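Local atomic coordinates of serpin (Taeniopygia guttata, PDB entry 5HGC), a protein that binds a cortisol-type steroid and probably inhibits serine proteases. Residues E350-R362 and S366-I378. Numbering follows the deposited sequence.
Sequences EFSHPFLMLIFDR and STLFIGKIVNPTI. With HCY ((11alpha,14beta)-11,17,21-trihydroxypregn-4-ene-3,20-dione), chain B.
Pro354 lays CB against the backbone of Val374, a fitting place for a residue with no N-H to offer. Phe355 exchanges two backbone bonds with Ile373, and its CG, held between the backbone N and the carbonyl carbon (chi1 63°), swings the ring across so that Ile373 CB lies over one face, 4.0 Å from the centroid. Replacing Phe355 by an alanine is likely to leave the branched carbons of Ile373 without the ring face they pack against. Leu356 reaches over with CD2, 3.8 Å from Lys372 CB, touching the aliphatic base of a lysine whose amine pairs with Glu249. Met357 bonds to Gly371 in both directions; Gly371, lacking a side chain, leaves room for Ile373 CD1 near Met357 CB. Leu358 CD2 meets Ile370 CG2, apolar branches suiting the face where Ile370 packs against helix 12-29. Ile359 O accepts from both Leu368 N (2.7 Å) and Phe369 N (3.0 Å), a classic bulge, and its apolar CD1 rests near Phe369 CD2. Phe360 turns its ring edge to Thr367 OG1, 3.3 Å from CE2, while its broad apolar side chain touches cortisol, CB to C15 3.4 Å. Strands 355-361 and 366-373 form the C-terminal antiparallel hairpin of the serpin fold, its turn end bordering the steroid pocket.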
# COMPACT_ATOMS: atom_id res chain seq x y z
N GLU A 350 22.94 -6.96 6.11
CA GLU A 350 22.50 -6.08 7.17
C GLU A 350 21.76 -4.86 6.62
O GLU A 350 22.33 -4.05 5.91
CB GLU A 350 23.69 -5.67 8.05
CG GLU A 350 23.29 -4.62 9.06
CD GLU A 350 24.31 -4.39 10.15
OE1 GLU A 350 25.53 -4.52 9.86
OE2 GLU A 350 23.85 -4.07 11.28
N PHE A 351 20.47 -4.73 6.90
CA PHE A 351 19.72 -3.60 6.36
C PHE A 351 19.97 -2.43 7.29
O PHE A 351 19.26 -2.22 8.28
CB PHE A 351 18.24 -3.97 6.26
CG PHE A 351 17.93 -4.82 5.07
CD1 PHE A 351 18.23 -6.21 5.07
CD2 PHE A 351 17.39 -4.24 3.91
CE1 PHE A 351 17.99 -7.00 3.95
CE2 PHE A 351 17.13 -5.03 2.80
CZ PHE A 351 17.44 -6.41 2.80
N SER A 352 21.04 -1.71 7.04
CA SER A 352 21.44 -0.71 7.99
C SER A 352 21.67 0.59 7.25
O SER A 352 22.24 1.52 7.77
CB SER A 352 22.68 -1.17 8.75
OG SER A 352 23.77 -1.23 7.86
N HIS A 353 21.27 0.63 6.01
CA HIS A 353 21.18 1.88 5.32
C HIS A 353 19.82 1.88 4.52
O HIS A 353 19.07 0.89 4.59
CB HIS A 353 22.47 2.15 4.55
CG HIS A 353 22.74 1.18 3.46
ND1 HIS A 353 23.47 0.03 3.66
CD2 HIS A 353 22.37 1.17 2.15
CE1 HIS A 353 23.55 -0.65 2.52
NE2 HIS A 353 22.89 0.02 1.59
N PRO A 354 19.46 2.98 3.82
CA PRO A 354 18.09 2.99 3.29
C PRO A 354 17.78 1.84 2.32
O PRO A 354 18.63 1.44 1.51
CB PRO A 354 18.02 4.34 2.55
CG PRO A 354 19.00 5.19 3.27
CD PRO A 354 20.15 4.24 3.48
N PHE A 355 16.53 1.35 2.42
CA PHE A 355 16.05 0.17 1.68
C PHE A 355 14.56 0.27 1.35
O PHE A 355 13.84 1.03 1.97
CB PHE A 355 16.28 -1.06 2.55
CG PHE A 355 15.52 -1.05 3.85
CD1 PHE A 355 16.03 -0.40 4.99
CD2 PHE A 355 14.28 -1.76 3.95
CE1 PHE A 355 15.33 -0.39 6.18
CE2 PHE A 355 13.61 -1.80 5.17
CZ PHE A 355 14.13 -1.11 6.28
N LEU A 356 14.11 -0.52 0.38
CA LEU A 356 12.71 -0.68 0.11
C LEU A 356 12.17 -1.90 0.83
O LEU A 356 12.89 -2.92 1.01
CB LEU A 356 12.47 -0.86 -1.37
CG LEU A 356 13.10 0.17 -2.30
CD1 LEU A 356 12.55 -0.04 -3.70
CD2 LEU A 356 12.80 1.58 -1.83
N MET A 357 10.91 -1.78 1.28
CA MET A 357 10.14 -2.94 1.72
C MET A 357 8.83 -3.06 0.89
O MET A 357 7.98 -2.13 0.87
CB MET A 357 9.89 -2.87 3.20
CG MET A 357 9.11 -4.08 3.65
SD MET A 357 9.12 -4.07 5.44
CE MET A 357 8.54 -5.70 5.94
N LEU A 358 8.68 -4.18 0.16
CA LEU A 358 7.52 -4.35 -0.71
C LEU A 358 6.75 -5.57 -0.23
O LEU A 358 7.31 -6.68 -0.14
CB LEU A 358 7.91 -4.48 -2.18
CG LEU A 358 9.06 -3.58 -2.66
CD1 LEU A 358 9.46 -3.98 -4.07
CD2 LEU A 358 8.69 -2.11 -2.59
N ILE A 359 5.48 -5.37 0.12
CA ILE A 359 4.72 -6.46 0.71
C ILE A 359 3.67 -6.85 -0.27
O ILE A 359 2.94 -5.99 -0.74
CB ILE A 359 4.13 -6.08 2.04
CG1 ILE A 359 5.29 -5.64 2.98
CG2 ILE A 359 3.31 -7.22 2.59
CD1 ILE A 359 4.90 -4.96 4.29
N PHE A 360 3.62 -8.13 -0.60
CA PHE A 360 2.65 -8.66 -1.57
C PHE A 360 1.77 -9.78 -0.96
O PHE A 360 2.17 -10.46 0.05
CB PHE A 360 3.32 -9.26 -2.81
CG PHE A 360 4.30 -8.35 -3.50
CD1 PHE A 360 5.67 -8.33 -3.11
CD2 PHE A 360 3.88 -7.51 -4.54
CE1 PHE A 360 6.59 -7.50 -3.74
CE2 PHE A 360 4.81 -6.69 -5.17
CZ PHE A 360 6.16 -6.68 -4.77
N ASP A 361 0.61 -10.00 -1.59
CA ASP A 361 -0.13 -11.23 -1.35
C ASP A 361 0.14 -12.30 -2.45
O ASP A 361 -0.11 -12.01 -3.62
CB ASP A 361 -1.63 -10.95 -1.19
CG ASP A 361 -2.46 -12.22 -0.98
OD1 ASP A 361 -1.93 -13.20 -0.36
OD2 ASP A 361 -3.63 -12.25 -1.47
N ARG A 362 0.62 -13.49 -2.05
CA ARG A 362 0.87 -14.61 -2.97
C ARG A 362 -0.39 -15.28 -3.54
O ARG A 362 -0.32 -15.79 -4.66
CB ARG A 362 1.79 -15.69 -2.39
CG ARG A 362 3.23 -15.27 -2.13
CD ARG A 362 3.88 -16.33 -1.25
NE ARG A 362 3.56 -16.09 0.16
CZ ARG A 362 3.88 -16.90 1.17
NH1 ARG A 362 4.51 -18.06 0.89
NH2 ARG A 362 3.54 -16.58 2.44
N SER A 366 -0.97 -9.39 -5.53
CA SER A 366 -1.16 -7.94 -5.47
C SER A 366 -0.16 -7.33 -4.52
O SER A 366 0.21 -7.95 -3.50
CB SER A 366 -2.58 -7.54 -5.04
OG SER A 366 -2.88 -8.17 -3.82
N THR A 367 0.24 -6.11 -4.85
CA THR A 367 1.08 -5.31 -3.99
C THR A 367 0.24 -4.67 -2.89
O THR A 367 -0.64 -3.84 -3.17
CB THR A 367 1.82 -4.24 -4.78
OG1 THR A 367 2.28 -4.83 -6.02
CG2 THR A 367 2.99 -3.69 -3.96
N LEU A 368 0.54 -5.09 -1.66
CA LEU A 368 -0.12 -4.56 -0.49
C LEU A 368 0.56 -3.31 0.04
O LEU A 368 -0.13 -2.38 0.46
CB LEU A 368 -0.21 -5.60 0.63
CG LEU A 368 -0.68 -6.98 0.16
CD1 LEU A 368 -0.76 -7.91 1.36
CD2 LEU A 368 -1.99 -6.92 -0.63
N PHE A 369 1.89 -3.27 0.06
CA PHE A 369 2.56 -2.07 0.61
C PHE A 369 3.84 -1.76 -0.14
O PHE A 369 4.56 -2.68 -0.56
CB PHE A 369 2.89 -2.25 2.09
CG PHE A 369 1.69 -2.36 2.98
CD1 PHE A 369 1.04 -1.21 3.44
CD2 PHE A 369 1.22 -3.61 3.41
CE1 PHE A 369 -0.07 -1.31 4.28
CE2 PHE A 369 0.09 -3.70 4.25
CZ PHE A 369 -0.55 -2.55 4.70
N ILE A 370 4.12 -0.47 -0.31
CA ILE A 370 5.38 -0.04 -0.87
C ILE A 370 6.03 0.94 0.12
O ILE A 370 5.45 2.01 0.45
CB ILE A 370 5.21 0.53 -2.28
CG1 ILE A 370 4.79 -0.58 -3.25
CG2 ILE A 370 6.50 1.19 -2.77
CD1 ILE A 370 4.52 -0.14 -4.68
N GLY A 371 7.20 0.57 0.63
CA GLY A 371 7.89 1.36 1.63
C GLY A 371 9.25 1.71 1.07
O GLY A 371 9.90 0.88 0.42
N LYS A 372 9.67 2.94 1.28
CA LYS A 372 11.03 3.33 1.06
C LYS A 372 11.37 3.83 2.43
O LYS A 372 10.78 4.81 2.88
CB LYS A 372 11.10 4.44 -0.01
CG LYS A 372 12.49 5.01 -0.07
CD LYS A 372 12.60 6.12 -1.04
CE LYS A 372 13.94 6.83 -0.81
NZ LYS A 372 14.12 7.85 -1.88
N ILE A 373 12.24 3.12 3.13
CA ILE A 373 12.60 3.44 4.50
C ILE A 373 13.98 4.08 4.44
O ILE A 373 14.96 3.38 4.21
CB ILE A 373 12.64 2.19 5.42
CG1 ILE A 373 11.24 1.52 5.55
CG2 ILE A 373 13.02 2.58 6.85
CD1 ILE A 373 10.52 1.09 4.29
N VAL A 374 14.05 5.41 4.56
CA VAL A 374 15.33 6.10 4.69
C VAL A 374 15.68 6.28 6.18
O VAL A 374 16.84 6.35 6.54
CB VAL A 374 15.44 7.41 3.83
CG1 VAL A 374 14.48 7.37 2.64
CG2 VAL A 374 15.14 8.66 4.61
N ASN A 375 14.69 6.31 7.05
CA ASN A 375 14.98 6.48 8.46
C ASN A 375 13.93 5.76 9.31
O ASN A 375 12.86 6.26 9.54
CB ASN A 375 15.09 7.97 8.77
CG ASN A 375 15.46 8.27 10.22
OD1 ASN A 375 15.35 7.45 11.17
ND2 ASN A 375 15.86 9.51 10.41
N PRO A 376 14.28 4.56 9.82
CA PRO A 376 13.30 3.79 10.55
C PRO A 376 13.01 4.33 11.97
O PRO A 376 12.26 3.68 12.72
CB PRO A 376 13.96 2.40 10.60
CG PRO A 376 15.43 2.65 10.61
CD PRO A 376 15.61 3.90 9.80
N THR A 377 13.56 5.47 12.36
CA THR A 377 13.25 6.04 13.70
C THR A 377 12.27 7.22 13.70
O THR A 377 11.79 7.61 14.78
CB THR A 377 14.49 6.41 14.51
OG1 THR A 377 15.28 7.33 13.74
CG2 THR A 377 15.26 5.17 14.84
N ILE A 378 12.04 7.78 12.50
CA ILE A 378 10.92 8.64 12.14
C ILE A 378 9.75 7.70 11.85
O ILE A 378 8.94 7.44 12.72
CB ILE A 378 11.26 9.43 10.86
CG1 ILE A 378 12.31 10.50 11.14
CG2 ILE A 378 10.02 10.05 10.20
CD1 ILE A 378 12.81 11.23 9.90
C1 HCY B . 4.45 -10.78 -12.06
C2 HCY B . 4.08 -9.99 -13.32
C3 HCY B . 2.88 -9.10 -13.10
C4 HCY B . 2.39 -8.80 -11.73
C5 HCY B . 3.20 -9.03 -10.68
C6 HCY B . 2.92 -8.32 -9.38
C7 HCY B . 2.97 -9.32 -8.20
C8 HCY B . 4.12 -10.32 -8.22
C9 HCY B . 4.21 -11.00 -9.61
C10 HCY B . 4.38 -9.98 -10.76
C12 HCY B . 5.06 -13.22 -8.46
C11 HCY B . 5.15 -12.26 -9.66
C13 HCY B . 5.02 -12.45 -7.10
C14 HCY B . 3.92 -11.40 -7.18
C15 HCY B . 3.61 -11.05 -5.74
C16 HCY B . 3.82 -12.34 -4.96
C17 HCY B . 4.54 -13.33 -5.91
C18 HCY B . 6.39 -11.82 -6.71
C19 HCY B . 5.64 -9.08 -10.66
C20 HCY B . 5.61 -14.15 -5.22
C21 HCY B . 5.89 -15.57 -5.64
O1 HCY B . 2.35 -8.58 -14.06
O2 HCY B . 6.47 -11.69 -9.70
O3 HCY B . 3.60 -14.33 -6.36
O4 HCY B . 6.27 -13.67 -4.30
O5 HCY B . 7.31 -15.68 -5.55